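PDB 5NTB: papain inhibitor from Streptomyces mobaraensis, which inhibits the cysteine proteases papain and bromelain and bovine trypsin, and serves as a glutamine and lysine donor substrate for transglutaminase. Local coordinates for residues Q6-K11 with I104-V109. Numbering follows the deposited sequence.
Sequences QKMTGK and ITWKFV. With SO4 (sulfate ion), chain D.
M8 lays its terminal methyl on the ring of W106, its partner across the two antiparallel strands in a hydrogen-bonded residue pair. From CB, which lies 3.8 Å from W106 O, the chain runs with CG anti to the carbonyl carbon (chi1 -77°) and then extended to SD. The sulfur stands obliquely off the indole, making a Met-aromatic contact 4.8 Å from the centroid of the six-membered ring. The bend at chi3 (-67°) turns CE over that ring, 3.6 Å from the centroid in a CH-pi contact and 4.2 Å from F108 CE2. A thioether suits this place, since its unbranched chain can turn about CG-SD and lay a polarisable methyl on the indole. F108 CZ lies at the edge of W106, while W106 CZ3 stands over one face of F108. The indole N-H is satisfied by T81 O, which helps fix the ring's rotation.

M8 N bonds W106 O at 2.8 Å, and W106 N returns to M8 O; the same reciprocal pairing joins G10 and I104. Glycine suits position 10: a CB would point to the face of M8 and W106, close to W106 NE1, and the backbone conformation is one glycine tolerates readily. I104 CG1 approaches G10 O to 3.4 Å. A water bridges Q6 O and F108 N, and F108 is also backbone-bonded to G5. K7 NZ and K107 NZ come within 3.2 Å, a repulsion that E59, against which K107 packs, may partly offset. K11 NZ donates to a sulfate, probably from the crystallisation liquor, that H82 ND1 and D79 N also bind.

Strand 104-109 also pairs with strand 57-62, so this junction ties N-terminal strand 8-18 into the curled sheet, consistent with the double-psi beta-barrel family of the inhibitor.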
loop_
_atom_site.group_PDB
_atom_site.type_symbol
_atom_site.label_atom_id
_atom_site.label_comp_id
_atom_site.label_asym_id
_atom_site.label_seq_id
_atom_site.Cartn_x
_atom_site.Cartn_y
_atom_site.Cartn_z
ATOM N N GLN A 6 -1.950 8.667 11.563
ATOM C CA GLN A 6 -1.127 9.819 11.224
ATOM C C GLN A 6 -1.071 9.979 9.709
ATOM O O GLN A 6 -0.557 9.103 9.006
ATOM C CB GLN A 6 0.278 9.695 11.802
ATOM C CG GLN A 6 1.308 10.498 11.018
ATOM C CD GLN A 6 2.735 10.153 11.383
ATOM O OE1 GLN A 6 3.553 9.853 10.507
ATOM N NE2 GLN A 6 3.051 10.211 12.670
ATOM N N LYS A 7 -1.594 11.093 9.211
ATOM C CA LYS A 7 -1.612 11.316 7.773
ATOM C C LYS A 7 -0.213 11.664 7.294
ATOM O O LYS A 7 0.521 12.418 7.941
ATOM C CB LYS A 7 -2.602 12.428 7.400
ATOM C CG LYS A 7 -4.072 12.083 7.658
ATOM C CD LYS A 7 -4.936 12.306 6.409
ATOM C CE LYS A 7 -6.276 11.575 6.494
ATOM N NZ LYS A 7 -6.673 11.307 7.910
ATOM N N MET A 8 0.169 11.084 6.168
ATOM C CA MET A 8 1.447 11.359 5.541
ATOM C C MET A 8 1.228 11.797 4.108
ATOM O O MET A 8 0.299 11.330 3.442
ATOM C CB MET A 8 2.343 10.140 5.568
ATOM C CG MET A 8 2.930 9.949 6.948
ATOM S SD MET A 8 3.734 8.369 7.132
ATOM C CE MET A 8 2.354 7.241 7.015
ATOM N N THR A 9 2.067 12.712 3.644
ATOM C CA THR A 9 2.058 13.084 2.247
ATOM C C THR A 9 3.071 12.231 1.510
ATOM O O THR A 9 4.187 12.015 1.986
ATOM C CB THR A 9 2.386 14.565 2.067
ATOM O OG1 THR A 9 1.415 15.350 2.773
ATOM C CG2 THR A 9 2.339 14.925 0.589
ATOM N N GLY A 10 2.672 11.731 0.353
ATOM C CA GLY A 10 3.635 10.993 -0.420
ATOM C C GLY A 10 3.169 10.777 -1.834
ATOM O O GLY A 10 2.476 11.616 -2.419
ATOM N N LYS A 11 3.573 9.659 -2.398
ATOM C CA LYS A 11 3.274 9.365 -3.782
ATOM C C LYS A 11 2.778 7.939 -3.870
ATOM O O LYS A 11 2.997 7.117 -2.969
ATOM C CB LYS A 11 4.495 9.562 -4.681
ATOM C CG LYS A 11 5.558 8.511 -4.489
ATOM C CD LYS A 11 6.696 8.656 -5.500
ATOM C CE LYS A 11 7.756 9.614 -4.993
ATOM N NZ LYS A 11 9.030 9.484 -5.757
ATOM N N ILE A 104 -0.318 12.539 -2.924
ATOM C CA ILE A 104 -1.421 11.855 -2.269
ATOM C C ILE A 104 -1.217 11.979 -0.769
ATOM O O ILE A 104 -0.145 12.365 -0.290
ATOM C CB ILE A 104 -1.514 10.371 -2.669
ATOM C CG1 ILE A 104 -0.255 9.625 -2.202
ATOM C CG2 ILE A 104 -1.706 10.250 -4.163
ATOM C CD1 ILE A 104 -0.506 8.214 -1.736
ATOM N N THR A 105 -2.254 11.652 -0.023
ATOM C CA THR A 105 -2.131 11.517 1.412
ATOM C C THR A 105 -2.558 10.107 1.780
ATOM O O THR A 105 -3.443 9.526 1.145
ATOM C CB THR A 105 -2.984 12.545 2.147
ATOM O OG1 THR A 105 -4.361 12.188 2.015
ATOM C CG2 THR A 105 -2.760 13.971 1.568
ATOM N N TRP A 106 -1.907 9.548 2.791
ATOM C CA TRP A 106 -2.275 8.215 3.237
ATOM C C TRP A 106 -1.970 8.060 4.711
ATOM O O TRP A 106 -1.157 8.787 5.281
ATOM C CB TRP A 106 -1.586 7.118 2.397
ATOM C CG TRP A 106 -0.094 7.011 2.498
ATOM C CD1 TRP A 106 0.834 7.695 1.761
ATOM C CD2 TRP A 106 0.637 6.132 3.353
ATOM N NE1 TRP A 106 2.108 7.288 2.112
ATOM C CE2 TRP A 106 2.011 6.332 3.087
ATOM C CE3 TRP A 106 0.264 5.180 4.305
ATOM C CZ2 TRP A 106 3.017 5.631 3.755
ATOM C CZ3 TRP A 106 1.261 4.474 4.969
ATOM C CH2 TRP A 106 2.629 4.697 4.678
ATOM N N LYS A 107 -2.644 7.093 5.327
ATOM C CA LYS A 107 -2.402 6.798 6.728
ATOM C C LYS A 107 -2.680 5.327 6.947
ATOM O O LYS A 107 -3.526 4.731 6.269
ATOM C CB LYS A 107 -3.272 7.648 7.666
ATOM C CG LYS A 107 -4.765 7.412 7.500
ATOM C CD LYS A 107 -5.539 8.211 8.538
ATOM C CE LYS A 107 -7.020 7.986 8.399
ATOM N NZ LYS A 107 -7.778 8.722 9.471
ATOM N N PHE A 108 -1.936 4.748 7.879
ATOM C CA PHE A 108 -2.264 3.433 8.408
ATOM C C PHE A 108 -3.525 3.509 9.252
ATOM O O PHE A 108 -3.690 4.433 10.056
ATOM C CB PHE A 108 -1.127 2.906 9.280
ATOM C CG PHE A 108 0.158 2.642 8.540
ATOM C CD1 PHE A 108 0.270 1.547 7.696
ATOM C CD2 PHE A 108 1.265 3.451 8.732
ATOM C CE1 PHE A 108 1.463 1.282 7.033
ATOM C CE2 PHE A 108 2.468 3.186 8.082
ATOM C CZ PHE A 108 2.561 2.092 7.232
ATOM N N VAL A 109 -4.396 2.509 9.107
ATOM C CA VAL A 109 -5.597 2.397 9.935
ATOM C C VAL A 109 -5.790 0.962 10.406
ATOM O O VAL A 109 -5.211 0.018 9.870
ATOM C CB VAL A 109 -6.875 2.850 9.199
ATOM C CG1 VAL A 109 -6.805 4.324 8.842
ATOM C CG2 VAL A 109 -7.095 1.999 7.959
HETATM S S SO4 D . 11.010 6.664 -4.545
HETATM O O1 SO4 D . 10.495 8.003 -4.265
HETATM O O2 SO4 D . 10.817 6.336 -5.957
HETATM O O3 SO4 D . 10.308 5.689 -3.701
HETATM O O4 SO4 D . 12.435 6.625 -4.212
HETATM O O HOH W 1 -0.330 6.445 9.438
#